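Local coordinates for protein multicopper oxidase (Uncultured bacterium, PDB 4E9X) that probably couples the one-electron oxidation of substrates to the reduction of dioxygen, using bound copper ions, as multicopper oxidases do, at residues 31-35 / 117-121; 245-249 / 278-284; 292-297 / 310-314. Residue numbers count along the deposited sequence, not the author numbering.

Overall arrangement
Contacts 1 and 3 are buried in the interior, with centres 11 Å apart. They touch directly: the OH of Y297 bonds to the O of G34, and the N of H310 bonds to OE1 of Q31. Both carry aromatic packing, and each has one direct hydrogen bond between its segments: backbone to backbone in contact 1, histidine to carboxylate in contact 3. Contact 1 belongs to the first cupredoxin-like domain and holds a copper ligand. Contact 2 lies far out, its centre about 27 Å from the chain centre. It is partly exposed and ionic, and meets a second subunit. Contacts 2 and 3 both use the long loop between strands 270-275 and 306-308.

Contact 1. Residues 31-35 / 117-121; sequences QVPGP and GMWGP
W119 and V32 bury the most surface here, then P121 and P33. The segment 31-35 is irregular, with a cis peptide before P33. The segment 117-121 enters strand 119-125 after an inverse gamma turn centred on M118. The two run roughly the same way, 30° apart end to end. V32 CA lies 5.6 Å from G117 CA, and G34 CA lies 4.2 Å from G120 CA. W119 is extended, with chi1 p (35°) and chi2 -99°, so its indole reaches toward the loop. V32, chi1 t, sets CG1 over one face of the six-membered ring, a CH-pi contact 4.1 Å from the centroid. P33 CB packs 3.7 Å from W119 CZ3. G34 N donates to W119 O at 2.8 Å. Glycines permit the close approach: a CB on G117, which has positive phi, would clash with V32 CG2. Water 1 donates to Q31 O (2.8 Å) and G117 O (2.9 Å). Q31 NE2 donates to P33 O at 2.9 Å. P121 CD packs 3.6 Å from G34 O. The CA-to-CB bond of M118 points away from the loop. M118 binds copper with H57, C105 and H112 in the type 1 site of a cupredoxin-like domain.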
ATOM      1  N   GLN A  31      -7.466  15.845 -24.002  1.00 10.47           N
ATOM      2  CA  GLN A  31      -6.084  15.552 -23.603  1.00  9.19           C
ATOM      3  C   GLN A  31      -6.120  14.686 -22.327  1.00  9.15           C
ATOM      4  O   GLN A  31      -7.106  14.731 -21.574  1.00  9.55           O
ATOM      5  CB  GLN A  31      -5.298  16.836 -23.335  1.00  9.58           C
ATOM      6  CG  GLN A  31      -5.974  17.808 -22.330  1.00  9.02           C
ATOM      7  CD  GLN A  31      -5.009  18.939 -21.999  1.00  9.06           C
ATOM      8  OE1 GLN A  31      -4.876  19.894 -22.782  1.00  9.97           O
ATOM      9  NE2 GLN A  31      -4.351  18.842 -20.856  1.00  9.32           N
ATOM     10  N   VAL A  32      -5.016  13.954 -22.097  1.00  8.84           N
ATOM     11  CA  VAL A  32      -4.818  13.169 -20.888  1.00  9.67           C
ATOM     12  C   VAL A  32      -3.371  13.411 -20.432  1.00  8.79           C
ATOM     13  O   VAL A  32      -2.493  13.147 -21.276  1.00  9.75           O
ATOM     14  CB  VAL A  32      -5.047  11.683 -21.034  1.00  9.21           C
ATOM     15  CG1 VAL A  32      -4.884  11.015 -19.669  1.00  9.13           C
ATOM     16  CG2 VAL A  32      -6.476  11.414 -21.604  1.00 10.14           C
ATOM     17  N   PRO A  33      -3.053  13.892 -19.233  1.00  8.89           N
ATOM     18  CA  PRO A  33      -3.972  14.392 -18.211  1.00  9.25           C
ATOM     19  C   PRO A  33      -4.864  15.537 -18.743  1.00  8.99           C
ATOM     20  O   PRO A  33      -4.536  16.200 -19.749  1.00  8.75           O
ATOM     21  CB  PRO A  33      -3.006  15.021 -17.213  1.00 10.29           C
ATOM     22  CG  PRO A  33      -1.679  14.310 -17.381  1.00  9.75           C
ATOM     23  CD  PRO A  33      -1.623  13.986 -18.849  1.00  8.98           C
ATOM     24  N   GLY A  34      -6.006  15.691 -18.111  1.00  9.16           N
ATOM     25  CA  GLY A  34      -6.892  16.801 -18.413  1.00  9.15           C
ATOM     26  C   GLY A  34      -6.180  18.123 -18.103  1.00  8.48           C
ATOM     27  O   GLY A  34      -5.089  18.192 -17.507  1.00  8.54           O
ATOM     28  N   PRO A  35      -6.820  19.234 -18.502  1.00  8.69           N
ATOM     29  CA  PRO A  35      -6.272  20.582 -18.247  1.00  9.35           C
ATOM     30  C   PRO A  35      -5.993  20.828 -16.773  1.00  8.60           C
ATOM     31  O   PRO A  35      -6.688  20.366 -15.858  1.00  8.90           O
ATOM     32  CB  PRO A  35      -7.372  21.518 -18.752  1.00  9.93           C
ATOM     33  CG  PRO A  35      -8.074  20.669 -19.768  1.00 15.20           C
ATOM     34  CD  PRO A  35      -8.140  19.269 -19.194  1.00  9.79           C
ATOM     35  N   GLY A 117      -8.600   7.748 -18.978  1.00  9.14           N
ATOM     36  CA  GLY A 117      -7.898   8.997 -18.835  1.00  9.37           C
ATOM     37  C   GLY A 117      -8.744  10.153 -18.349  1.00  9.07           C
ATOM     38  O   GLY A 117      -8.366  11.298 -18.532  1.00  8.96           O
ATOM     39  N   MET A 118      -9.893   9.862 -17.688  1.00  8.71           N
ATOM     40  CA  MET A 118     -10.802  10.961 -17.288  1.00  9.54           C
ATOM     41  C   MET A 118     -10.415  11.560 -15.958  1.00  8.60           C
ATOM     42  O   MET A 118     -11.104  11.427 -14.934  1.00  9.91           O
ATOM     43  CB  MET A 118     -12.239  10.399 -17.212  1.00 10.23           C
ATOM     44  CG  MET A 118     -12.657   9.784 -18.577  1.00 10.41           C
ATOM     45  SD  MET A 118     -14.460   9.835 -18.768  1.00 11.29           S
ATOM     46  CE  MET A 118     -14.758  11.607 -18.926  1.00 12.90           C
ATOM     47  N   TRP A 119      -9.308  12.334 -15.977  1.00  8.61           N
ATOM     48  CA  TRP A 119      -8.824  12.934 -14.735  1.00  9.50           C
ATOM     49  C   TRP A 119      -7.834  14.033 -15.080  1.00  8.44           C
ATOM     50  O   TRP A 119      -7.213  14.059 -16.170  1.00  8.90           O
ATOM     51  CB  TRP A 119      -8.109  11.874 -13.873  1.00  9.69           C
ATOM     52  CG  TRP A 119      -7.308  10.811 -14.562  1.00  9.39           C
ATOM     53  CD1 TRP A 119      -7.710   9.538 -14.840  1.00 12.03           C
ATOM     54  CD2 TRP A 119      -5.961  10.933 -15.052  1.00  9.36           C
ATOM     55  NE1 TRP A 119      -6.707   8.859 -15.471  1.00 12.92           N
ATOM     56  CE2 TRP A 119      -5.594   9.671 -15.621  1.00 11.26           C
ATOM     57  CE3 TRP A 119      -5.010  11.986 -15.036  1.00  9.27           C
ATOM     58  CZ2 TRP A 119      -4.331   9.416 -16.201  1.00 13.34           C
ATOM     59  CZ3 TRP A 119      -3.756  11.738 -15.611  1.00 12.14           C
ATOM     60  CH2 TRP A 119      -3.448  10.488 -16.161  1.00 12.60           C
ATOM     61  N   GLY A 120      -7.688  14.963 -14.156  1.00  9.03           N
ATOM     62  CA  GLY A 120      -6.726  16.044 -14.277  1.00  8.26           C
ATOM     63  C   GLY A 120      -6.535  16.695 -12.924  1.00  8.44           C
ATOM     64  O   GLY A 120      -7.196  16.347 -11.962  1.00  8.39           O
ATOM     65  N   PRO A 121      -5.538  17.602 -12.839  1.00  8.35           N
ATOM     66  CA  PRO A 121      -5.166  18.215 -11.565  1.00  8.20           C
ATOM     67  C   PRO A 121      -5.879  19.526 -11.262  1.00  8.02           C
ATOM     68  O   PRO A 121      -6.100  20.321 -12.194  1.00  9.40           O
ATOM     69  CB  PRO A 121      -3.638  18.444 -11.740  1.00  8.91           C
ATOM     70  CG  PRO A 121      -3.537  18.776 -13.246  1.00  8.05           C
ATOM     71  CD  PRO A 121      -4.627  17.970 -13.959  1.00  8.58           C
TER
HETATM   72  O   HOH W   1      -8.690  13.983 -19.437  1.00  9.55           O

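Contact 2. Residues 245-249 / 278-284; sequences NPGRF and VPVDDWY
An arginine of the second cupredoxin-like domain is held here by a long irregular loop. R248 opens strand 248-253, and its side chain (m, t, m; chi4 -98°) enters the curve of 278-284. G247 CA is 6.1 Å from V278 CA. A type I turn runs from D281 to Y284, with Y284 N bonded to D281 O at 3.1 Å. R248 NH2 makes the salt bridge to D281 OD2 at 2.8 Å. NH2 also donates to V78 O of a second subunit. R248 NH1 donates to water 2 at 2.8 Å, and this water donates to V278 O at 2.8 Å. NH1 bonds only weakly to P279 O (3.1 Å) and to D281 OD2 (3.3 Å). Y284, chi1 t, offers its ring face to R248, with an off-centre cation-pi contact of CZ 4.4 Å from the centroid. The Y284 hydroxyl bonds to E274 OE2. V278 CG2 sits 3.5 Å from G247 N. R248 CD lies 3.6 Å from the Y284 ring centroid, 8° off the ring normal.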
ATOM      1  N   ASN A 245      22.595  18.144  -5.948  1.00  9.11           N
ATOM      2  CA  ASN A 245      23.483  17.009  -6.218  1.00 10.71           C
ATOM      3  C   ASN A 245      23.534  16.715  -7.696  1.00  9.16           C
ATOM      4  O   ASN A 245      22.855  15.821  -8.212  1.00 10.79           O
ATOM      5  CB  ASN A 245      22.931  15.787  -5.490  1.00 11.37           C
ATOM      6  CG  ASN A 245      23.849  14.585  -5.704  1.00 11.23           C
ATOM      7  OD1 ASN A 245      25.029  14.712  -6.130  1.00 14.39           O
ATOM      8  ND2 ASN A 245      23.321  13.393  -5.391  1.00 11.20           N
ATOM      9  N   PRO A 246      24.309  17.500  -8.447  1.00  9.97           N
ATOM     10  CA  PRO A 246      24.235  17.350  -9.925  1.00  9.79           C
ATOM     11  C   PRO A 246      24.625  15.957 -10.406  1.00  9.46           C
ATOM     12  O   PRO A 246      25.661  15.391 -10.043  1.00 12.52           O
ATOM     13  CB  PRO A 246      25.297  18.388 -10.411  1.00 12.08           C
ATOM     14  CG  PRO A 246      25.186  19.462  -9.340  1.00 12.85           C
ATOM     15  CD  PRO A 246      25.112  18.673  -8.039  1.00 11.78           C
ATOM     16  N   GLY A 247      23.831  15.439 -11.316  1.00  8.64           N
ATOM     17  CA  GLY A 247      24.011  14.127 -11.924  1.00  9.34           C
ATOM     18  C   GLY A 247      22.877  13.879 -12.913  1.00  8.42           C
ATOM     19  O   GLY A 247      22.087  14.817 -13.182  1.00  9.98           O
ATOM     20  N   ARG A 248      22.774  12.673 -13.407  1.00  9.28           N
ATOM     21  CA  ARG A 248      21.576  12.204 -14.092  1.00  8.62           C
ATOM     22  C   ARG A 248      21.004  11.102 -13.185  1.00  8.24           C
ATOM     23  O   ARG A 248      21.615  10.034 -13.068  1.00  9.47           O
ATOM     24  CB  ARG A 248      21.831  11.650 -15.484  1.00 10.14           C
ATOM     25  CG  ARG A 248      22.322  12.701 -16.457  1.00 10.46           C
ATOM     26  CD  ARG A 248      22.359  12.240 -17.914  1.00 11.95           C
ATOM     27  NE  ARG A 248      23.245  11.100 -18.140  1.00 12.19           N
ATOM     28  CZ  ARG A 248      24.500  11.223 -18.614  1.00 12.74           C
ATOM     29  NH1 ARG A 248      25.044  12.411 -18.900  1.00 13.84           N
ATOM     30  NH2 ARG A 248      25.202  10.118 -18.792  1.00 13.75           N
ATOM     31  N   PHE A 249      19.877  11.412 -12.554  1.00  7.62           N
ATOM     32  CA  PHE A 249      19.333  10.547 -11.519  1.00  8.25           C
ATOM     33  C   PHE A 249      17.928  10.086 -11.874  1.00  7.83           C
ATOM     34  O   PHE A 249      16.972  10.851 -11.896  1.00  8.73           O
ATOM     35  CB  PHE A 249      19.342  11.318 -10.185  1.00  8.16           C
ATOM     36  CG  PHE A 249      20.740  11.359  -9.570  1.00  7.89           C
ATOM     37  CD1 PHE A 249      21.367  10.201  -9.126  1.00  8.54           C
ATOM     38  CD2 PHE A 249      21.370  12.594  -9.406  1.00  9.52           C
ATOM     39  CE1 PHE A 249      22.594  10.280  -8.514  1.00  9.61           C
ATOM     40  CE2 PHE A 249      22.637  12.655  -8.786  1.00  9.23           C
ATOM     41  CZ  PHE A 249      23.236  11.473  -8.331  1.00  9.36           C
ATOM     42  N   VAL A 278      25.467  18.875 -16.252  1.00 10.85           N
ATOM     43  CA  VAL A 278      26.208  17.601 -16.397  1.00 10.86           C
ATOM     44  C   VAL A 278      26.450  17.313 -17.859  1.00 10.95           C
ATOM     45  O   VAL A 278      25.499  17.250 -18.668  1.00 11.74           O
ATOM     46  CB  VAL A 278      25.401  16.456 -15.730  1.00 12.48           C
ATOM     47  CG1 VAL A 278      26.149  15.129 -15.964  1.00 14.88           C
ATOM     48  CG2 VAL A 278      25.197  16.738 -14.251  1.00 13.68           C
ATOM     49  N   PRO A 279      27.676  17.135 -18.325  1.00 12.32           N
ATOM     50  CA  PRO A 279      27.873  16.846 -19.755  1.00 13.00           C
ATOM     51  C   PRO A 279      27.209  15.558 -20.172  1.00 13.20           C
ATOM     52  O   PRO A 279      27.170  14.580 -19.424  1.00 14.26           O
ATOM     53  CB  PRO A 279      29.410  16.718 -19.868  1.00 15.29           C
ATOM     54  CG  PRO A 279      29.930  17.506 -18.719  1.00 14.43           C
ATOM     55  CD  PRO A 279      28.941  17.221 -17.605  1.00 13.18           C
ATOM     56  N   VAL A 280      26.632  15.542 -21.366  1.00 13.66           N
ATOM     57  CA  VAL A 280      25.870  14.387 -21.849  1.00 14.76           C
ATOM     58  C   VAL A 280      26.736  13.358 -22.537  1.00 14.87           C
ATOM     59  O   VAL A 280      27.441  13.611 -23.481  1.00 27.04           O
ATOM     60  CB  VAL A 280      24.770  14.909 -22.810  1.00 17.31           C
ATOM     61  CG1 VAL A 280      23.994  13.765 -23.429  1.00 19.79           C
ATOM     62  CG2 VAL A 280      23.857  15.918 -22.106  1.00 18.79           C
ATOM     63  N   ASP A 281      26.673  12.098 -22.137  1.00 15.03           N
ATOM     64  CA  ASP A 281      27.426  11.017 -22.731  1.00 15.40           C
ATOM     65  C   ASP A 281      26.767  10.501 -24.005  1.00 13.42           C
ATOM     66  O   ASP A 281      25.530  10.584 -24.062  1.00 15.84           O
ATOM     67  CB  ASP A 281      27.575   9.854 -21.741  1.00 15.43           C
ATOM     68  CG  ASP A 281      28.413  10.378 -20.549  1.00 17.08           C
ATOM     69  OD1 ASP A 281      29.647  10.374 -20.642  1.00 23.52           O
ATOM     70  OD2 ASP A 281      27.804  10.805 -19.535  1.00 15.96           O
ATOM     71  N   ASP A 282      27.508  10.014 -24.981  1.00 16.69           N
ATOM     72  CA  ASP A 282      26.935   9.539 -26.245  1.00 18.27           C
ATOM     73  C   ASP A 282      25.982   8.355 -26.002  1.00 16.95           C
ATOM     74  O   ASP A 282      25.117   8.186 -26.857  1.00 19.09           O
ATOM     75  CB  ASP A 282      27.989   9.027 -27.258  1.00 24.22           C
ATOM     76  CG  ASP A 282      28.734  10.180 -27.892  1.00 31.12           C
ATOM     77  OD1 ASP A 282      28.348  11.358 -27.781  1.00 35.59           O
ATOM     78  OD2 ASP A 282      29.769   9.901 -28.558  1.00 41.42           O
ATOM     79  N   TRP A 283      26.194   7.615 -24.893  1.00 16.11           N
ATOM     80  CA  TRP A 283      25.380   6.409 -24.641  1.00 15.60           C
ATOM     81  C   TRP A 283      24.142   6.717 -23.803  1.00 14.25           C
ATOM     82  O   TRP A 283      23.353   5.808 -23.515  1.00 16.40           O
ATOM     83  CB  TRP A 283      26.167   5.264 -23.972  1.00 16.52           C
ATOM     84  CG  TRP A 283      27.105   5.754 -22.927  1.00 15.43           C
ATOM     85  CD1 TRP A 283      28.459   5.971 -23.057  1.00 17.61           C
ATOM     86  CD2 TRP A 283      26.779   6.097 -21.576  1.00 15.43           C
ATOM     87  NE1 TRP A 283      28.958   6.430 -21.848  1.00 17.68           N
ATOM     88  CE2 TRP A 283      27.935   6.502 -20.936  1.00 16.02           C
ATOM     89  CE3 TRP A 283      25.553   6.055 -20.880  1.00 15.00           C
ATOM     90  CZ2 TRP A 283      27.964   6.903 -19.597  1.00 17.58           C
ATOM     91  CZ3 TRP A 283      25.589   6.465 -19.542  1.00 16.80           C
ATOM     92  CH2 TRP A 283      26.772   6.878 -18.913  1.00 16.62           C
ATOM     93  N   TYR A 284      23.988   7.996 -23.430  1.00 11.92           N
ATOM     94  CA  TYR A 284      22.815   8.337 -22.596  1.00 11.17           C
ATOM     95  C   TYR A 284      21.533   8.104 -23.358  1.00 11.73           C
ATOM     96  O   TYR A 284      21.343   8.591 -24.483  1.00 13.98           O
ATOM     97  CB  TYR A 284      22.913   9.808 -22.126  1.00 11.76           C
ATOM     98  CG  TYR A 284      21.700  10.288 -21.347  1.00 10.35           C
ATOM     99  CD1 TYR A 284      21.169   9.484 -20.318  1.00 10.50           C
ATOM    100  CD2 TYR A 284      21.065  11.506 -21.593  1.00  9.97           C
ATOM    101  CE1 TYR A 284      20.080   9.915 -19.611  1.00 10.87           C
ATOM    102  CE2 TYR A 284      19.969  11.931 -20.889  1.00  9.85           C
ATOM    103  CZ  TYR A 284      19.469  11.106 -19.883  1.00 10.29           C
ATOM    104  OH  TYR A 284      18.376  11.516 -19.156  1.00 10.58           O
TER
HETATM  105  O   HOH W   2      23.836  14.980 -18.805  1.00 16.66           O

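Contact 3. Residues 292-297 / 310-314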
ATOM      1  N   ASP A 292       9.936  18.269 -23.974  1.00 10.25           N
ATOM      2  CA  ASP A 292       8.736  19.004 -23.599  1.00  9.86           C
ATOM      3  C   ASP A 292       8.906  19.609 -22.192  1.00  9.69           C
ATOM      4  O   ASP A 292       8.786  18.884 -21.206  1.00  9.71           O
ATOM      5  CB  ASP A 292       7.537  18.059 -23.597  1.00 10.43           C
ATOM      6  CG  ASP A 292       6.283  18.726 -23.131  1.00 10.30           C
ATOM      7  OD1 ASP A 292       6.264  19.963 -22.951  1.00  9.78           O
ATOM      8  OD2 ASP A 292       5.266  17.969 -22.923  1.00 10.76           O
ATOM      9  N   PRO A 293       9.148  20.907 -22.079  1.00  9.52           N
ATOM     10  CA  PRO A 293       9.379  21.492 -20.735  1.00  9.91           C
ATOM     11  C   PRO A 293       8.122  21.482 -19.876  1.00  8.98           C
ATOM     12  O   PRO A 293       8.217  21.799 -18.666  1.00 10.42           O
ATOM     13  CB  PRO A 293       9.810  22.916 -21.015  1.00 12.03           C
ATOM     14  CG  PRO A 293       9.364  23.214 -22.420  1.00 16.66           C
ATOM     15  CD  PRO A 293       9.247  21.893 -23.172  1.00 12.16           C
ATOM     16  N   ASN A 294       6.947  21.222 -20.451  1.00  8.79           N
ATOM     17  CA  ASN A 294       5.706  21.235 -19.692  1.00  8.77           C
ATOM     18  C   ASN A 294       5.098  19.867 -19.457  1.00  7.68           C
ATOM     19  O   ASN A 294       3.913  19.786 -19.105  1.00  8.67           O
ATOM     20  CB  ASN A 294       4.665  22.117 -20.432  1.00  9.68           C
ATOM     21  CG  ASN A 294       3.628  22.688 -19.496  1.00  8.91           C
ATOM     22  OD1 ASN A 294       3.913  23.067 -18.355  1.00  9.14           O
ATOM     23  ND2 ASN A 294       2.399  22.805 -20.018  1.00  9.88           N
ATOM     24  N   PHE A 295       5.871  18.813 -19.588  1.00  8.19           N
ATOM     25  CA  PHE A 295       5.377  17.449 -19.401  1.00  8.04           C
ATOM     26  C   PHE A 295       4.861  17.224 -17.985  1.00  8.45           C
ATOM     27  O   PHE A 295       4.030  16.349 -17.787  1.00  8.37           O
ATOM     28  CB  PHE A 295       6.515  16.474 -19.723  1.00  9.25           C
ATOM     29  CG  PHE A 295       6.062  15.005 -19.550  1.00  8.42           C
ATOM     30  CD1 PHE A 295       5.263  14.379 -20.480  1.00  9.47           C
ATOM     31  CD2 PHE A 295       6.447  14.311 -18.409  1.00  8.50           C
ATOM     32  CE1 PHE A 295       4.836  13.055 -20.282  1.00  9.64           C
ATOM     33  CE2 PHE A 295       6.040  13.010 -18.189  1.00  8.69           C
ATOM     34  CZ  PHE A 295       5.236  12.390 -19.126  1.00  9.62           C
ATOM     35  N   PHE A 296       5.365  17.977 -17.011  1.00  8.02           N
ATOM     36  CA  PHE A 296       4.874  17.887 -15.635  1.00  8.03           C
ATOM     37  C   PHE A 296       4.123  19.140 -15.229  1.00  7.47           C
ATOM     38  O   PHE A 296       3.963  19.424 -14.040  1.00  7.97           O
ATOM     39  CB  PHE A 296       6.050  17.655 -14.647  1.00  8.88           C
ATOM     40  CG  PHE A 296       6.900  16.444 -14.966  1.00  8.07           C
ATOM     41  CD1 PHE A 296       6.438  15.167 -14.640  1.00  9.11           C
ATOM     42  CD2 PHE A 296       8.143  16.559 -15.596  1.00  9.24           C
ATOM     43  CE1 PHE A 296       7.210  14.041 -14.889  1.00  8.44           C
ATOM     44  CE2 PHE A 296       8.928  15.411 -15.837  1.00  9.03           C
ATOM     45  CZ  PHE A 296       8.456  14.152 -15.508  1.00  9.69           C
ATOM     46  N   TYR A 297       3.610  19.882 -16.245  1.00  8.16           N
ATOM     47  CA  TYR A 297       2.830  21.110 -16.009  1.00  8.26           C
ATOM     48  C   TYR A 297       3.654  22.206 -15.362  1.00  8.42           C
ATOM     49  O   TYR A 297       3.131  23.218 -14.892  1.00  9.18           O
ATOM     50  CB  TYR A 297       1.524  20.857 -15.254  1.00  8.88           C
ATOM     51  CG  TYR A 297       0.320  20.556 -16.098  1.00  8.18           C
ATOM     52  CD1 TYR A 297      -0.025  21.310 -17.207  1.00  8.60           C
ATOM     53  CD2 TYR A 297      -0.535  19.515 -15.726  1.00  8.11           C
ATOM     54  CE1 TYR A 297      -1.171  21.023 -17.983  1.00  8.75           C
ATOM     55  CE2 TYR A 297      -1.670  19.209 -16.473  1.00  8.37           C
ATOM     56  CZ  TYR A 297      -1.985  19.965 -17.589  1.00  8.60           C
ATOM     57  OH  TYR A 297      -3.093  19.701 -18.366  1.00  9.19           O
ATOM     58  N   HIS A 310      -2.564  21.567 -22.577  1.00  8.63           N
ATOM     59  CA  HIS A 310      -1.187  21.338 -22.948  1.00  9.35           C
ATOM     60  C   HIS A 310      -1.177  20.407 -24.160  1.00  9.65           C
ATOM     61  O   HIS A 310      -1.686  19.264 -24.116  1.00 10.10           O
ATOM     62  CB  HIS A 310      -0.370  20.719 -21.811  1.00 10.45           C
ATOM     63  CG  HIS A 310       1.039  20.390 -22.248  1.00  9.20           C
ATOM     64  ND1 HIS A 310       1.784  21.292 -22.988  1.00 10.75           N
ATOM     65  CD2 HIS A 310       1.782  19.290 -21.997  1.00  9.23           C
ATOM     66  CE1 HIS A 310       2.978  20.716 -23.194  1.00  9.72           C
ATOM     67  NE2 HIS A 310       2.993  19.511 -22.628  1.00  9.87           N
ATOM     68  N   ASP A 311      -0.571  20.898 -25.265  1.00  9.23           N
ATOM     69  CA  ASP A 311      -0.639  20.091 -26.471  1.00  9.57           C
ATOM     70  C   ASP A 311       0.194  18.832 -26.377  1.00  9.31           C
ATOM     71  O   ASP A 311      -0.085  17.890 -27.103  1.00 11.50           O
ATOM     72  CB  ASP A 311      -0.242  20.904 -27.720  1.00 10.95           C
ATOM     73  CG  ASP A 311       1.078  21.621 -27.642  1.00 11.83           C
ATOM     74  OD1 ASP A 311       1.938  21.219 -26.812  1.00 14.35           O
ATOM     75  OD2 ASP A 311       1.243  22.643 -28.361  1.00 11.34           O
ATOM     76  N   GLY A 312       1.172  18.710 -25.472  1.00  9.65           N
ATOM     77  CA  GLY A 312       1.905  17.436 -25.342  1.00 10.79           C
ATOM     78  C   GLY A 312       1.015  16.347 -24.810  1.00 10.45           C
ATOM     79  O   GLY A 312       1.389  15.177 -24.884  1.00 17.70           O
ATOM     80  N   PHE A 313      -0.147  16.705 -24.251  1.00  8.77           N
ATOM     81  CA  PHE A 313      -1.074  15.698 -23.696  1.00  9.78           C
ATOM     82  C   PHE A 313      -2.254  15.460 -24.620  1.00  9.89           C
ATOM     83  O   PHE A 313      -3.121  14.623 -24.296  1.00 10.29           O
ATOM     84  CB  PHE A 313      -1.627  16.217 -22.364  1.00 10.42           C
ATOM     85  CG  PHE A 313      -0.562  16.416 -21.285  1.00  8.65           C
ATOM     86  CD1 PHE A 313       0.607  15.701 -21.272  1.00  8.99           C
ATOM     87  CD2 PHE A 313      -0.828  17.321 -20.270  1.00  9.23           C
ATOM     88  CE1 PHE A 313       1.489  15.907 -20.219  1.00  9.82           C
ATOM     89  CE2 PHE A 313       0.068  17.532 -19.218  1.00  9.76           C
ATOM     90  CZ  PHE A 313       1.254  16.782 -19.184  1.00  9.11           C
ATOM     91  N   LYS A 314      -2.360  16.158 -25.745  1.00  9.46           N
ATOM     92  CA  LYS A 314      -3.525  16.015 -26.621  1.00 10.48           C
ATOM     93  C   LYS A 314      -3.542  14.732 -27.450  1.00 11.39           C
ATOM     94  O   LYS A 314      -2.480  14.282 -27.911  1.00 14.16           O
ATOM     95  CB  LYS A 314      -3.577  17.193 -27.617  1.00 11.28           C
ATOM     96  CG  LYS A 314      -4.047  18.472 -26.896  1.00 12.71           C
ATOM     97  CD  LYS A 314      -3.858  19.584 -27.929  1.00 17.80           C
ATOM     98  CE  LYS A 314      -4.214  20.953 -27.476  1.00 19.95           C
ATOM     99  NZ  LYS A 314      -5.685  21.008 -27.486  1.00 22.41           N
TER
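H310 and F313 point into a double turn and bury most of the surface. Type I turns from D292 to F295 and from N294 to Y297 shape the first segment. D292, chi1 t, works twice. Its OD2 accepts from H310 NE2 at 2.8 Å, and its OD1 accepts from N294 N at 2.9 Å, an Asx turn. H310 is also t at chi1, which extends the imidazole to the carboxylate. N294 is also t; its ND2 bonds to S300 OG. N294 CB lies over the imidazole face, 3.8 Å from the centroid. F313 is m. Its ring edge meets the face of Y297, with centroids 5.1 Å apart and planes at 85°, a T-shaped pair. F313 CZ lies 3.1 Å from F295 O. Y297 has positive phi and chi1 of -90°, and its OH bonds to G34 O. G312 leaves room for D292 OD2, which a CB would clash with. F296 and Y297 pack on strand 138-147, while strand 306-308 leads into H310 and strand 316-317 follows K314.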